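Local structure of uncharacterized protein Atu1656 (Agrobacterium tumefaciens, 2OJH) at residues Lys109-Leu114 with Lys127-Tyr132; Phe143-Ile148 with Tyr156-Asp161. The protein is of unknown function but belongs to the TolB family and folds as a six-bladed beta-propeller, a fold that often serves as a binding platform. All coordinates share one frame; numbering follows the deposited sequence.

Contact 1. Residues Lys109-Leu114 with Lys127-Tyr132; sequences KSAIYL and KNLPSY
Ser110 and Ser131 grip each other with two hydrogen bonds. Ser131 N donates to Ser110 O at 2.9 Å, with an N-H...O angle of 163°. In return Ser110 OG donates to Ser131 O at 2.8 Å. Each donor stands above the plane of the carbonyl it meets. The hydroxyl of Ser110 reaches across because OG lies anti to its backbone N (chi1 -175°). The same side chain meets the Tyr132 ring obliquely, with Ser110 CB 3.3 Å from Tyr132 CE1. A water joins Ser110 N to Tyr132 OH, 3.0 Å from each. Around this polar centre, Leu129 CD2 packs on Ala111 CB at 3.7 Å, and Lys109 CG lies against Leu129 CB. Ile112 CD1 also touches Ser131 CB at 3.8 Å. The contact joins two neighbouring blades of the propeller. Strand 111-116 is the third strand of one blade, and strand 131-136 is the first strand of the next. The link between them passes through a cis peptide bond before Pro130, whose CA makes a CA-H...O contact with Ser110 O. Further out, Ser131 OG donates to Asn128 O at 2.7 Å, in the carbonyl plane, which ties the end of the loop to the start of the strand. Arg149 hydrogen-bonds to both Pro130 O and Ser131 OG, and Asn87 adds a weak bond to Ser110 OG.

Contact 2. Residues Phe143-Ile148 with Tyr156-Asp161; sequences FTYCGI and YSMDID
A beta hairpin inside one propeller blade joins residues 143-148 to 156-161, with strands 142-149 and 152-159 running antiparallel as its second and third strands. Phe143 faces Met158 and Tyr145 faces Tyr156 as hydrogen-bonded pairs, while Thr144 and Ser157 form the non-hydrogen-bonded pair between them. Tyr156 O accepts twice. Tyr145 N donates to it at 3.0 Å, and Thr144 OG1 donates at 2.9 Å from the opposite face of the carbonyl plane. The side-chain bond thus adds to the backbone pairing at this point. The aromatic side chains lie on the sheet face shared with Met158. Tyr156 CB sits over one face of the Tyr145 ring, 3.6 Å from its centroid, as a CH-pi contact. The two tyrosine rings are near parallel, with planes at 23°, but are slid apart and barely overlap. Tyr145 CG stands between its backbone N and carbonyl carbon (chi1 56°), and the ring beyond it lies over Tyr156 CB. At the far end of that ring, Tyr145 OH meets the Met158 methyl CE and hydrogen-bonds to Glu165. Tyr156 CD2 lies 3.6 Å from Gly147 N, which is at the edge of the Tyr156 ring. Met158, a selenomethionine, runs beside Phe143 and points the same way. Its CB lies over one face of the Phe143 ring, and SE makes an oblique Met-aromatic contact with it. Ile160 comes to the ring edge instead, with Ile160 CG1 3.6 Å from Phe143 CD2.

From the N terminus, strand 111-116 comes first, followed by the short outer strand 123-124 of the same blade. The chain then crosses to the next blade, and contact 1 closes this loop at the start of strand 131-136. Contact 2 opens only afterwards, with strand 142-149, and closes the hairpin to strand 152-159. The two contacts are therefore in series and do not cross. Their centres lie about 10 Å apart. Strands 131-136 and 142-149 are neighbours in one sheet, with probable hydrogen bonds from Tyr132 N to Cys146 O and from Ile148 N to Pro130 O. Across the blade boundary, Ile112 packs on Tyr145.

Contact 1. Residues Lys109-Leu114 with Lys127-Tyr132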
loop_
_atom_site.group_PDB
_atom_site.type_symbol
_atom_site.label_atom_id
_atom_site.label_comp_id
_atom_site.label_asym_id
_atom_site.label_seq_id
_atom_site.Cartn_x
_atom_site.Cartn_y
_atom_site.Cartn_z
ATOM N N LYS A 109 -15.235 -6.663 10.151
ATOM C CA LYS A 109 -14.452 -6.901 8.941
ATOM C C LYS A 109 -14.078 -5.583 8.305
ATOM O O LYS A 109 -14.707 -4.570 8.579
ATOM C CB LYS A 109 -15.153 -7.816 7.948
ATOM C CG LYS A 109 -16.516 -7.417 7.508
ATOM C CD LYS A 109 -17.217 -8.662 6.976
ATOM C CE LYS A 109 -18.709 -8.489 7.034
ATOM N NZ LYS A 109 -19.446 -9.703 6.566
ATOM N N SER A 110 -13.038 -5.605 7.473
ATOM C CA SER A 110 -12.456 -4.351 6.989
ATOM C C SER A 110 -13.446 -3.468 6.244
ATOM O O SER A 110 -14.075 -3.924 5.282
ATOM C CB SER A 110 -11.272 -4.644 6.073
ATOM O OG SER A 110 -10.632 -3.428 5.708
ATOM N N ALA A 111 -13.559 -2.214 6.689
ATOM C CA ALA A 111 -14.355 -1.184 6.032
ATOM C C ALA A 111 -13.498 0.071 5.888
ATOM O O ALA A 111 -12.700 0.408 6.784
ATOM C CB ALA A 111 -15.609 -0.849 6.882
ATOM N N ILE A 112 -13.672 0.770 4.768
ATOM C CA ILE A 112 -12.830 1.909 4.416
ATOM C C ILE A 112 -13.466 3.187 4.984
ATOM O O ILE A 112 -14.683 3.374 4.912
ATOM C CB ILE A 112 -12.606 1.975 2.872
ATOM C CG1 ILE A 112 -11.772 0.760 2.405
ATOM C CG2 ILE A 112 -11.879 3.235 2.491
ATOM C CD1 ILE A 112 -11.686 0.667 0.860
ATOM N N TYR A 113 -12.648 4.043 5.588
ATOM C CA TYR A 113 -13.128 5.354 6.083
ATOM C C TYR A 113 -12.150 6.440 5.641
ATOM O O TYR A 113 -10.984 6.151 5.372
ATOM C CB TYR A 113 -13.169 5.375 7.607
ATOM C CG TYR A 113 -14.056 4.321 8.237
ATOM C CD1 TYR A 113 -13.615 3.000 8.383
ATOM C CD2 TYR A 113 -15.316 4.660 8.715
ATOM C CE1 TYR A 113 -14.446 2.031 8.958
ATOM C CE2 TYR A 113 -16.143 3.720 9.310
ATOM C CZ TYR A 113 -15.699 2.404 9.419
ATOM O OH TYR A 113 -16.527 1.481 10.006
ATOM N N LEU A 114 -12.608 7.687 5.605
ATOM C CA LEU A 114 -11.731 8.853 5.464
ATOM C C LEU A 114 -11.840 9.637 6.754
ATOM O O LEU A 114 -12.874 9.593 7.403
ATOM C CB LEU A 114 -12.210 9.789 4.333
ATOM C CG LEU A 114 -12.345 9.173 2.930
ATOM C CD1 LEU A 114 -12.654 10.280 1.937
ATOM C CD2 LEU A 114 -11.098 8.443 2.554
ATOM N N LYS A 127 -20.004 0.472 1.951
ATOM C CA LYS A 127 -21.093 -0.273 2.550
ATOM C C LYS A 127 -20.997 -1.761 2.260
ATOM O O LYS A 127 -21.683 -2.538 2.901
ATOM C CB LYS A 127 -22.438 0.281 2.080
ATOM C CG LYS A 127 -22.710 1.694 2.611
ATOM C CD LYS A 127 -23.916 2.288 1.951
ATOM C CE LYS A 127 -24.057 3.759 2.331
ATOM N NZ LYS A 127 -25.259 4.278 1.657
ATOM N N ASN A 128 -20.156 -2.141 1.298
ATOM C CA ASN A 128 -19.992 -3.541 0.874
ATOM C C ASN A 128 -18.636 -4.033 1.333
ATOM O O ASN A 128 -17.610 -3.416 1.002
ATOM C CB ASN A 128 -20.117 -3.647 -0.641
ATOM C CG ASN A 128 -21.492 -3.178 -1.162
ATOM O OD1 ASN A 128 -22.527 -3.442 -0.554
ATOM N ND2 ASN A 128 -21.488 -2.483 -2.295
ATOM N N LEU A 129 -18.634 -5.116 2.120
ATOM C CA LEU A 129 -17.460 -5.528 2.902
ATOM C C LEU A 129 -17.069 -6.967 2.627
ATOM O O LEU A 129 -17.885 -7.745 2.122
ATOM C CB LEU A 129 -17.730 -5.341 4.409
ATOM C CG LEU A 129 -18.310 -3.987 4.795
ATOM C CD1 LEU A 129 -18.557 -3.872 6.294
ATOM C CD2 LEU A 129 -17.385 -2.838 4.343
ATOM N N PRO A 130 -15.803 -7.324 2.920
ATOM C CA PRO A 130 -14.769 -6.391 3.337
ATOM C C PRO A 130 -14.132 -5.633 2.159
ATOM O O PRO A 130 -14.072 -6.146 1.025
ATOM C CB PRO A 130 -13.718 -7.296 3.978
ATOM C CG PRO A 130 -13.865 -8.590 3.307
ATOM C CD PRO A 130 -15.296 -8.712 2.853
ATOM N N SER A 131 -13.657 -4.428 2.450
ATOM C CA SER A 131 -12.942 -3.598 1.481
ATOM C C SER A 131 -11.623 -3.050 2.066
ATOM O O SER A 131 -11.581 -2.601 3.219
ATOM C CB SER A 131 -13.839 -2.464 1.012
ATOM O OG SER A 131 -15.039 -2.964 0.442
ATOM N N TYR A 132 -10.543 -3.126 1.274
ATOM C CA TYR A 132 -9.182 -2.801 1.747
ATOM C C TYR A 132 -8.604 -1.622 0.949
ATOM O O TYR A 132 -8.336 -1.746 -0.234
ATOM C CB TYR A 132 -8.285 -4.032 1.626
ATOM C CG TYR A 132 -8.848 -5.216 2.376
ATOM C CD1 TYR A 132 -8.542 -5.420 3.735
ATOM C CD2 TYR A 132 -9.700 -6.125 1.743
ATOM C CE1 TYR A 132 -9.053 -6.520 4.430
ATOM C CE2 TYR A 132 -10.237 -7.183 2.435
ATOM C CZ TYR A 132 -9.903 -7.378 3.777
ATOM O OH TYR A 132 -10.430 -8.459 4.444
HETATM O O HOH W 1 -11.314 -7.998 7.235
#

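Contact 2. Residues Phe143-Ile148 with Tyr156-Asp161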
loop_
_atom_site.group_PDB
_atom_site.type_symbol
_atom_site.label_atom_id
_atom_site.label_comp_id
_atom_site.label_asym_id
_atom_site.label_seq_id
_atom_site.Cartn_x
_atom_site.Cartn_y
_atom_site.Cartn_z
ATOM N N PHE A 143 -10.663 6.922 -5.022
ATOM C CA PHE A 143 -9.662 5.987 -4.507
ATOM C C PHE A 143 -9.937 4.581 -4.990
ATOM O O PHE A 143 -11.032 4.261 -5.469
ATOM C CB PHE A 143 -9.546 6.043 -2.979
ATOM C CG PHE A 143 -10.829 5.676 -2.238
ATOM C CD1 PHE A 143 -11.166 4.348 -2.011
ATOM C CD2 PHE A 143 -11.687 6.677 -1.764
ATOM C CE1 PHE A 143 -12.341 4.001 -1.331
ATOM C CE2 PHE A 143 -12.867 6.334 -1.084
ATOM C CZ PHE A 143 -13.186 4.993 -0.870
ATOM N N THR A 144 -8.928 3.731 -4.904
ATOM C CA THR A 144 -9.069 2.378 -5.389
ATOM C C THR A 144 -8.827 1.404 -4.236
ATOM O O THR A 144 -8.130 1.746 -3.255
ATOM C CB THR A 144 -8.122 2.139 -6.582
ATOM O OG1 THR A 144 -8.361 0.848 -7.152
ATOM C CG2 THR A 144 -6.650 2.248 -6.148
ATOM N N TYR A 145 -9.360 0.182 -4.350
ATOM C CA TYR A 145 -9.310 -0.765 -3.233
ATOM C C TYR A 145 -9.565 -2.189 -3.642
ATOM O O TYR A 145 -10.042 -2.468 -4.766
ATOM C CB TYR A 145 -10.306 -0.365 -2.130
ATOM C CG TYR A 145 -11.774 -0.204 -2.526
ATOM C CD1 TYR A 145 -12.222 0.943 -3.199
ATOM C CD2 TYR A 145 -12.724 -1.157 -2.157
ATOM C CE1 TYR A 145 -13.556 1.092 -3.550
ATOM C CE2 TYR A 145 -14.060 -1.006 -2.484
ATOM C CZ TYR A 145 -14.477 0.132 -3.186
ATOM O OH TYR A 145 -15.815 0.317 -3.499
ATOM N N CYS A 146 -9.249 -3.114 -2.740
ATOM C CA CYS A 146 -9.557 -4.529 -2.983
ATOM C C CYS A 146 -10.876 -4.736 -2.250
ATOM O O CYS A 146 -11.011 -4.315 -1.082
ATOM C CB CYS A 146 -8.491 -5.450 -2.399
ATOM S SG CYS A 146 -8.921 -7.224 -2.583
ATOM N N GLY A 147 -11.877 -5.268 -2.960
ATOM C CA GLY A 147 -13.139 -5.636 -2.352
ATOM C C GLY A 147 -13.323 -7.126 -2.473
ATOM O O GLY A 147 -13.126 -7.689 -3.563
ATOM N N ILE A 148 -13.691 -7.784 -1.372
ATOM C CA ILE A 148 -14.003 -9.214 -1.456
ATOM C C ILE A 148 -15.512 -9.356 -1.383
ATOM O O ILE A 148 -16.146 -8.801 -0.470
ATOM C CB ILE A 148 -13.298 -10.075 -0.371
ATOM C CG1 ILE A 148 -11.799 -9.801 -0.360
ATOM C CG2 ILE A 148 -13.513 -11.584 -0.626
ATOM C CD1 ILE A 148 -11.134 -10.243 0.941
ATOM N N TYR A 156 -11.716 -2.303 -7.178
ATOM C CA TYR A 156 -12.839 -1.373 -7.246
ATOM C C TYR A 156 -12.269 0.026 -7.177
ATOM O O TYR A 156 -11.139 0.228 -6.705
ATOM C CB TYR A 156 -13.792 -1.549 -6.040
ATOM C CG TYR A 156 -14.585 -2.814 -6.088
ATOM C CD1 TYR A 156 -15.846 -2.841 -6.671
ATOM C CD2 TYR A 156 -14.051 -4.015 -5.597
ATOM C CE1 TYR A 156 -16.562 -4.044 -6.774
ATOM C CE2 TYR A 156 -14.759 -5.209 -5.700
ATOM C CZ TYR A 156 -16.011 -5.211 -6.287
ATOM O OH TYR A 156 -16.724 -6.374 -6.367
ATOM N N SER A 157 -13.063 1.010 -7.608
ATOM C CA SER A 157 -12.742 2.380 -7.308
ATOM C C SER A 157 -14.010 3.080 -6.829
ATOM O O SER A 157 -15.124 2.617 -7.092
ATOM C CB SER A 157 -12.147 3.084 -8.531
ATOM O OG SER A 157 -13.097 3.147 -9.572
HETATM N N MSE A 158 -13.849 4.157 -6.084
HETATM C CA MSE A 158 -15.006 4.904 -5.624
HETATM C C MSE A 158 -14.747 6.365 -5.846
HETATM O O MSE A 158 -13.634 6.836 -5.649
HETATM C CB MSE A 158 -15.303 4.621 -4.147
HETATM C CG MSE A 158 -16.327 5.579 -3.510
HETATM SE SE MSE A 158 -16.988 4.878 -1.827
HETATM C CE MSE A 158 -17.724 3.188 -2.415
ATOM N N ASP A 159 -15.790 7.067 -6.273
ATOM C CA ASP A 159 -15.805 8.510 -6.319
ATOM C C ASP A 159 -16.206 9.005 -4.925
ATOM O O ASP A 159 -17.283 8.689 -4.421
ATOM C CB ASP A 159 -16.793 8.958 -7.412
ATOM C CG ASP A 159 -16.939 10.464 -7.489
ATOM O OD1 ASP A 159 -17.692 11.030 -6.663
ATOM O OD2 ASP A 159 -16.302 11.077 -8.378
ATOM N N ILE A 160 -15.326 9.770 -4.302
ATOM C CA ILE A 160 -15.522 10.220 -2.924
ATOM C C ILE A 160 -16.779 11.078 -2.698
ATOM O O ILE A 160 -17.495 10.876 -1.705
ATOM C CB ILE A 160 -14.264 10.941 -2.406
ATOM C CG1 ILE A 160 -13.097 9.959 -2.319
ATOM C CG2 ILE A 160 -14.491 11.550 -1.044
ATOM C CD1 ILE A 160 -11.801 10.669 -2.110
ATOM N N ASP A 161 -17.045 11.997 -3.620
ATOM C CA ASP A 161 -18.197 12.886 -3.515
ATOM C C ASP A 161 -19.551 12.198 -3.727
ATOM O O ASP A 161 -20.538 12.586 -3.101
ATOM C CB ASP A 161 -18.031 14.084 -4.454
ATOM C CG ASP A 161 -17.067 15.133 -3.906
ATOM O OD1 ASP A 161 -16.691 15.067 -2.713
ATOM O OD2 ASP A 161 -16.686 16.041 -4.675
#